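Local coordinates for N-acyl-D-glutamate deacylase (Bordetella bronchiseptica, PDB 3GIP), which probably hydrolyses the amide bond of N-acyl-D-glutamate, releasing D-glutamate and a carboxylate, as a zinc-dependent member of the amidohydrolase superfamily, at residues E178-V182 / Q474-A478. Coordinates in Å, arbitrary orientation, origin at the centre of the assembly. Residue numbers count along the deposited sequence, not the author numbering.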
ATOM      1  N   GLU A 178      -5.724 -18.179  -9.022  1.00 20.03           N
ATOM      2  CA  GLU A 178      -7.011 -18.790  -9.322  1.00 21.32           C
ATOM      3  C   GLU A 178      -7.981 -18.503  -8.177  1.00 21.76           C
ATOM      4  O   GLU A 178      -9.191 -18.406  -8.386  1.00 23.68           O
ATOM      5  CB  GLU A 178      -6.848 -20.303  -9.533  1.00 22.40           C
ATOM      6  CG  GLU A 178      -5.883 -20.651 -10.666  1.00 26.30           C
ATOM      7  CD  GLU A 178      -5.715 -22.144 -10.886  1.00 28.73           C
ATOM      8  OE1 GLU A 178      -5.705 -22.901  -9.891  1.00 30.63           O
ATOM      9  OE2 GLU A 178      -5.571 -22.560 -12.057  1.00 29.37           O
ATOM     10  N   ALA A 179      -7.438 -18.346  -6.971  1.00 21.30           N
ATOM     11  CA  ALA A 179      -8.251 -18.064  -5.791  1.00 21.55           C
ATOM     12  C   ALA A 179      -8.692 -16.601  -5.735  1.00 21.03           C
ATOM     13  O   ALA A 179      -9.601 -16.251  -4.981  1.00 21.16           O
ATOM     14  CB  ALA A 179      -7.482 -18.426  -4.523  1.00 21.72           C
ATOM     15  N   GLY A 180      -8.043 -15.746  -6.522  1.00 20.25           N
ATOM     16  CA  GLY A 180      -8.427 -14.345  -6.533  1.00 18.58           C
ATOM     17  C   GLY A 180      -7.338 -13.327  -6.245  1.00 18.14           C
ATOM     18  O   GLY A 180      -7.607 -12.126  -6.255  1.00 17.82           O
ATOM     19  N   ALA A 181      -6.117 -13.786  -5.986  1.00 17.18           N
ATOM     20  CA  ALA A 181      -5.014 -12.864  -5.712  1.00 17.12           C
ATOM     21  C   ALA A 181      -4.797 -12.003  -6.951  1.00 17.14           C
ATOM     22  O   ALA A 181      -4.970 -12.472  -8.075  1.00 17.22           O
ATOM     23  CB  ALA A 181      -3.746 -13.638  -5.384  1.00 16.93           C
ATOM     24  N   VAL A 182      -4.411 -10.747  -6.745  1.00 16.43           N
ATOM     25  CA  VAL A 182      -4.193  -9.832  -7.859  1.00 15.17           C
ATOM     26  C   VAL A 182      -2.805  -9.913  -8.490  1.00 14.85           C
ATOM     27  O   VAL A 182      -2.533  -9.248  -9.488  1.00 15.61           O
ATOM     28  CB  VAL A 182      -4.464  -8.364  -7.436  1.00 15.28           C
ATOM     29  CG1 VAL A 182      -5.938  -8.178  -7.133  1.00 16.51           C
ATOM     30  CG2 VAL A 182      -3.628  -7.999  -6.213  1.00 14.92           C
ATOM     31  N   GLN A 474     -15.310  -5.975   1.301  1.00 19.30           N
ATOM     32  CA  GLN A 474     -15.394  -7.182   0.491  1.00 19.25           C
ATOM     33  C   GLN A 474     -14.013  -7.654   0.077  1.00 19.45           C
ATOM     34  O   GLN A 474     -13.083  -6.855  -0.043  1.00 18.49           O
ATOM     35  CB  GLN A 474     -16.200  -6.923  -0.785  1.00 21.39           C
ATOM     36  CG  GLN A 474     -17.691  -6.725  -0.599  1.00 23.71           C
ATOM     37  CD  GLN A 474     -18.386  -6.421  -1.915  1.00 25.87           C
ATOM     38  OE1 GLN A 474     -18.065  -7.012  -2.947  1.00 28.11           O
ATOM     39  NE2 GLN A 474     -19.346  -5.503  -1.883  1.00 27.74           N
ATOM     40  N   VAL A 475     -13.875  -8.958  -0.127  1.00 18.49           N
ATOM     41  CA  VAL A 475     -12.610  -9.500  -0.595  1.00 19.20           C
ATOM     42  C   VAL A 475     -12.691  -9.295  -2.100  1.00 19.85           C
ATOM     43  O   VAL A 475     -13.615  -9.788  -2.748  1.00 20.17           O
ATOM     44  CB  VAL A 475     -12.479 -11.004  -0.296  1.00 19.01           C
ATOM     45  CG1 VAL A 475     -11.226 -11.556  -0.964  1.00 18.46           C
ATOM     46  CG2 VAL A 475     -12.419 -11.230   1.200  1.00 20.56           C
ATOM     47  N   LEU A 476     -11.743  -8.553  -2.657  1.00 18.23           N
ATOM     48  CA  LEU A 476     -11.756  -8.294  -4.089  1.00 18.80           C
ATOM     49  C   LEU A 476     -11.031  -9.399  -4.848  1.00 19.14           C
ATOM     50  O   LEU A 476      -9.849  -9.280  -5.172  1.00 19.66           O
ATOM     51  CB  LEU A 476     -11.120  -6.932  -4.381  1.00 17.46           C
ATOM     52  CG  LEU A 476     -11.695  -5.768  -3.560  1.00 16.89           C
ATOM     53  CD1 LEU A 476     -11.086  -4.459  -4.046  1.00 17.31           C
ATOM     54  CD2 LEU A 476     -13.219  -5.727  -3.689  1.00 16.76           C
ATOM     55  N   ARG A 477     -11.751 -10.483  -5.123  1.00 19.67           N
ATOM     56  CA  ARG A 477     -11.189 -11.616  -5.846  1.00 20.99           C
ATOM     57  C   ARG A 477     -11.033 -11.300  -7.327  1.00 20.39           C
ATOM     58  O   ARG A 477     -12.010 -10.973  -8.008  1.00 20.21           O
ATOM     59  CB  ARG A 477     -12.086 -12.844  -5.689  1.00 21.11           C
ATOM     60  CG  ARG A 477     -12.124 -13.438  -4.289  1.00 22.73           C
ATOM     61  CD  ARG A 477     -12.936 -14.730  -4.301  1.00 24.17           C
ATOM     62  NE  ARG A 477     -12.823 -15.501  -3.065  1.00 25.58           N
ATOM     63  CZ  ARG A 477     -13.438 -15.206  -1.924  1.00 25.40           C
ATOM     64  NH1 ARG A 477     -14.226 -14.142  -1.836  1.00 26.21           N
ATOM     65  NH2 ARG A 477     -13.270 -15.991  -0.868  1.00 27.81           N
ATOM     66  N   ALA A 478      -9.805 -11.403  -7.823  1.00 19.47           N
ATOM     67  CA  ALA A 478      -9.523 -11.138  -9.226  1.00 22.14           C
ATOM     68  C   ALA A 478     -10.001 -12.313 -10.077  1.00 23.43           C
ATOM     69  O   ALA A 478     -10.095 -13.431  -9.528  1.00 24.70           O
ATOM     70  CB  ALA A 478      -8.023 -10.924  -9.422  1.00 20.62           C
TER
HETATM   71  O   HOH W   1      -7.200 -10.106  -4.377  1.00 16.38           O
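This is a backbone-to-backbone contact at the N-terminal end of the TIM-barrel strands, where helix 163-179 turns into strand 183-187 and the last modelled residues of the chain pack against the Schellman motif that ends the helix. G180 has phi 125° and two bonds run back into the last turn, the signature of that motif. At these angles a CB would jam against the preceding carbonyl O; an ideal CB modelled on G180 would also clash with R477 CB, so glycine is required on both counts and the CA atoms of G180 and R477 can come within 3.9 Å. The interface is small, 207 Å² summed over both sides. Across it, G180 CA sends a CA-H...O contact to A478 O (3.5 Å, 161° at H). On one flank V182 CG1 meets A478 CB at 4.1 Å, an apolar touch; on the other A179 O lies 3.7 Å from R477 CD. The R477 guanidinium forms its salt bridge with D132, tying the tail to helix 124-133, while backbone hydrogen bonds between Q474 and V140 and between L476 and V140 join it to strand 139-145. Polar pairing converges on G180 O: A478 N donates to it at 2.8 Å and 175°, and a water donates to G180 O (2.8 Å) and L476 O (2.9 Å).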